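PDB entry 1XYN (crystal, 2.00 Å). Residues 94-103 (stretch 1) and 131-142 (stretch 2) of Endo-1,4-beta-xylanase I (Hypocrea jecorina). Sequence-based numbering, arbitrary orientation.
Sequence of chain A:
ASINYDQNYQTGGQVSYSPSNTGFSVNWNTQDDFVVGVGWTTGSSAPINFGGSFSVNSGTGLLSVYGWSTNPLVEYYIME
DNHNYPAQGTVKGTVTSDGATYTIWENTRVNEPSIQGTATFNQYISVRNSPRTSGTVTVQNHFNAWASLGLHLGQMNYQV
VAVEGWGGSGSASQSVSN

Stretch 1 (94-103) TVTSDGATYT
Stretch 2, residues 131-142: PRTSGTVTVQNH

Stretch 1 is a beta hairpin: strands 94-97 and 100-103 run antiparallel, paired by Val-95 N to Tyr-102 O (3.2 Å), Tyr-102 N to Val-95 O (2.8 Å), Ser-97 N to Ala-100 O (2.8 Å) and Ala-100 N to Ser-97 O (3.3 Å). A type I' turn from Ser-97 to Ala-100 closes it, with phi/psi of 50/48 at Asp-98 and 92/-1 at Gly-99; at the latter angles a CB would jam against the preceding carbonyl O, so glycine fits. Stretch 2 passes from loop into a short strand, 135-137, and then into a helix that includes residues 140-142. The register is set by CA-CA distances of 6.4 Å for Asp-98 to Val-137, 6.7 Å for Ser-97 to Asn-141 and 7.2 Å for Val-95 to His-142. Together the two sides bury 428 Å².

Hydrogen bonds centre on Asp-98, which gives up 95 Å², the largest share. Its m rotamer (chi1 -49°, chi2 -70°) directs the carboxylate at Thr-138: OD1 accepts from Thr-138 OG1 at 2.7 Å, and OD2 accepts from Thr-138 N at 3.0 Å with an N-H...O angle of 160°. A threonine with chi1 -50° thus supplies its hydroxyl beside its own amide, and the two carboxylate oxygens take one each. Ser-97 (t, -168°) extends the network, its OG donating to Asp-98 OD2 at 2.8 Å and accepting from Asn-141 ND2 at 3.1 Å and 166°. Asn-141 (chi1 -69°, chi2 -10°) points its CA-to-CB bond toward the hairpin.

The aromatic contact pairs Tyr-102 (-67°, 68°) with His-142 (-67°, -86°). The histidine edge meets the tyrosine face, with centroids 4.6 Å apart, planes at 80° and His-142 CE1 3.5 Å from Tyr-102 CD2. His-142 leaves its backbone sideways, but its ring end comes nearer the hairpin. One water ties this pair to the carboxylate: it donates to Asp-98 OD2 and Tyr-102 OH, each 2.7 Å from its oxygen, and hydrogen-bonds His-142 NE2 at 2.8 Å.

Packing completes the contact. Val-95 (chi1 53°, p) places CG1 4.0 Å from His-142 ND1 and CG2 3.8 Å from Asn-141 O, covering polar groups with aliphatic surface. Arg-132 extends its chain (chi1 57°, then chi2 to chi4 near 180°) so that NH2 donates to Thr-136 O at 2.7 Å and lies 3.7 Å from Asp-98 CB. Its NH1 is 3.4 Å from Asp-98 O, but the poor angle excludes a hydrogen bond.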

# COMPACT_ATOMS: atom_id res chain seq x y z
N THR A 94 17.61 5.89 -20.33
CA THR A 94 16.55 6.21 -21.26
C THR A 94 16.43 5.18 -22.37
O THR A 94 17.25 4.27 -22.50
CB THR A 94 16.74 7.61 -21.95
OG1 THR A 94 17.89 7.58 -22.80
CG2 THR A 94 16.88 8.73 -20.91
N VAL A 95 15.37 5.33 -23.16
CA VAL A 95 15.08 4.48 -24.30
C VAL A 95 14.20 5.30 -25.21
O VAL A 95 13.31 6.00 -24.75
CB VAL A 95 14.35 3.18 -23.89
CG1 VAL A 95 13.09 3.49 -23.07
CG2 VAL A 95 13.99 2.35 -25.13
N THR A 96 14.54 5.32 -26.48
CA THR A 96 13.75 6.06 -27.45
C THR A 96 12.86 5.01 -28.10
O THR A 96 13.34 4.00 -28.63
CB THR A 96 14.64 6.75 -28.49
OG1 THR A 96 15.56 7.61 -27.80
CG2 THR A 96 13.80 7.58 -29.46
N SER A 97 11.56 5.23 -28.00
CA SER A 97 10.62 4.29 -28.57
C SER A 97 9.33 4.98 -28.93
O SER A 97 8.89 5.90 -28.24
CB SER A 97 10.35 3.17 -27.56
OG SER A 97 9.67 2.09 -28.16
N ASP A 98 8.78 4.58 -30.07
CA ASP A 98 7.51 5.07 -30.57
C ASP A 98 7.27 6.58 -30.62
O ASP A 98 6.22 7.06 -30.21
CB ASP A 98 6.39 4.38 -29.80
CG ASP A 98 6.58 2.88 -29.74
OD1 ASP A 98 6.43 2.22 -30.79
OD2 ASP A 98 6.93 2.36 -28.66
N GLY A 99 8.24 7.31 -31.16
CA GLY A 99 8.09 8.76 -31.29
C GLY A 99 8.61 9.63 -30.16
O GLY A 99 8.52 10.86 -30.24
N ALA A 100 9.17 9.03 -29.11
CA ALA A 100 9.70 9.82 -28.01
C ALA A 100 10.67 9.05 -27.13
O ALA A 100 10.83 7.84 -27.27
CB ALA A 100 8.56 10.36 -27.16
N THR A 101 11.33 9.77 -26.23
CA THR A 101 12.28 9.17 -25.30
C THR A 101 11.57 8.95 -23.97
O THR A 101 10.66 9.70 -23.60
CB THR A 101 13.51 10.09 -25.05
OG1 THR A 101 13.93 10.70 -26.28
CG2 THR A 101 14.66 9.29 -24.48
N TYR A 102 12.00 7.93 -23.24
CA TYR A 102 11.43 7.58 -21.95
C TYR A 102 12.52 7.55 -20.90
O TYR A 102 13.60 7.03 -21.15
CB TYR A 102 10.80 6.18 -21.99
CG TYR A 102 9.58 6.04 -22.87
CD1 TYR A 102 9.67 6.14 -24.26
CD2 TYR A 102 8.33 5.79 -22.30
CE1 TYR A 102 8.54 6.01 -25.07
CE2 TYR A 102 7.19 5.66 -23.10
CZ TYR A 102 7.31 5.77 -24.48
OH TYR A 102 6.19 5.65 -25.26
N THR A 103 12.25 8.10 -19.72
CA THR A 103 13.24 8.04 -18.65
C THR A 103 12.89 6.79 -17.85
O THR A 103 11.74 6.58 -17.45
CB THR A 103 13.25 9.31 -17.76
OG1 THR A 103 12.02 9.41 -17.04
CG2 THR A 103 13.43 10.55 -18.61
N PRO A 131 4.18 13.25 -23.32
CA PRO A 131 2.88 12.64 -23.03
C PRO A 131 1.89 12.64 -24.20
O PRO A 131 1.80 13.63 -24.94
CB PRO A 131 2.35 13.50 -21.88
CG PRO A 131 3.58 13.98 -21.20
CD PRO A 131 4.43 14.36 -22.38
N ARG A 132 1.17 11.53 -24.33
CA ARG A 132 0.16 11.35 -25.37
C ARG A 132 -0.97 10.49 -24.83
O ARG A 132 -0.84 9.84 -23.80
CB ARG A 132 0.76 10.71 -26.65
CG ARG A 132 1.42 9.36 -26.41
CD ARG A 132 1.89 8.67 -27.70
NE ARG A 132 2.46 7.37 -27.38
CZ ARG A 132 2.94 6.49 -28.26
NH1 ARG A 132 2.92 6.76 -29.56
NH2 ARG A 132 3.46 5.35 -27.83
N THR A 133 -2.10 10.52 -25.54
CA THR A 133 -3.27 9.75 -25.16
C THR A 133 -3.69 8.79 -26.27
O THR A 133 -4.71 8.11 -26.15
CB THR A 133 -4.46 10.68 -24.83
OG1 THR A 133 -4.60 11.66 -25.87
CG2 THR A 133 -4.22 11.39 -23.51
N SER A 134 -2.89 8.72 -27.33
CA SER A 134 -3.16 7.85 -28.48
C SER A 134 -1.84 7.33 -29.06
O SER A 134 -0.90 8.11 -29.23
CB SER A 134 -3.88 8.64 -29.58
OG SER A 134 -4.94 9.42 -29.07
N GLY A 135 -1.77 6.04 -29.36
CA GLY A 135 -0.54 5.51 -29.94
C GLY A 135 -0.34 4.02 -29.84
O GLY A 135 -1.26 3.26 -29.54
N THR A 136 0.88 3.59 -30.15
CA THR A 136 1.28 2.19 -30.09
C THR A 136 2.49 2.15 -29.18
O THR A 136 3.31 3.06 -29.20
CB THR A 136 1.72 1.66 -31.46
OG1 THR A 136 0.65 1.78 -32.39
CG2 THR A 136 2.14 0.19 -31.36
N VAL A 137 2.57 1.10 -28.37
CA VAL A 137 3.68 0.93 -27.45
C VAL A 137 4.37 -0.40 -27.75
O VAL A 137 3.84 -1.47 -27.44
CB VAL A 137 3.17 0.92 -25.97
CG1 VAL A 137 4.31 0.61 -25.00
CG2 VAL A 137 2.56 2.25 -25.63
N THR A 138 5.53 -0.32 -28.41
CA THR A 138 6.31 -1.51 -28.74
C THR A 138 6.96 -1.97 -27.42
O THR A 138 8.07 -1.55 -27.08
CB THR A 138 7.40 -1.19 -29.80
OG1 THR A 138 6.80 -0.50 -30.91
CG2 THR A 138 8.03 -2.45 -30.33
N VAL A 139 6.25 -2.81 -26.68
CA VAL A 139 6.72 -3.30 -25.39
C VAL A 139 8.10 -3.95 -25.32
O VAL A 139 8.78 -3.85 -24.29
CB VAL A 139 5.67 -4.22 -24.72
CG1 VAL A 139 4.45 -3.42 -24.32
CG2 VAL A 139 5.29 -5.35 -25.65
N GLN A 140 8.54 -4.60 -26.40
CA GLN A 140 9.85 -5.25 -26.41
C GLN A 140 10.99 -4.24 -26.25
O GLN A 140 11.97 -4.52 -25.57
CB GLN A 140 10.08 -6.08 -27.68
CG GLN A 140 9.76 -7.56 -27.52
CD GLN A 140 10.52 -8.25 -26.40
OE1 GLN A 140 11.73 -8.43 -26.46
NE2 GLN A 140 9.79 -8.68 -25.38
N ASN A 141 10.85 -3.08 -26.87
CA ASN A 141 11.87 -2.04 -26.76
C ASN A 141 12.11 -1.67 -25.30
O ASN A 141 13.23 -1.36 -24.90
CB ASN A 141 11.47 -0.81 -27.57
CG ASN A 141 11.50 -1.05 -29.08
OD1 ASN A 141 11.99 -2.08 -29.55
ND2 ASN A 141 10.97 -0.10 -29.84
N HIS A 142 11.05 -1.70 -24.49
CA HIS A 142 11.16 -1.38 -23.08
C HIS A 142 11.75 -2.54 -22.31
O HIS A 142 12.59 -2.34 -21.45
CB HIS A 142 9.80 -0.97 -22.50
CG HIS A 142 9.29 0.32 -23.06
ND1 HIS A 142 9.65 1.54 -22.54
CD2 HIS A 142 8.53 0.58 -24.15
CE1 HIS A 142 9.14 2.50 -23.29
NE2 HIS A 142 8.46 1.94 -24.27
O HOH W 1 6.72 3.15 -26.07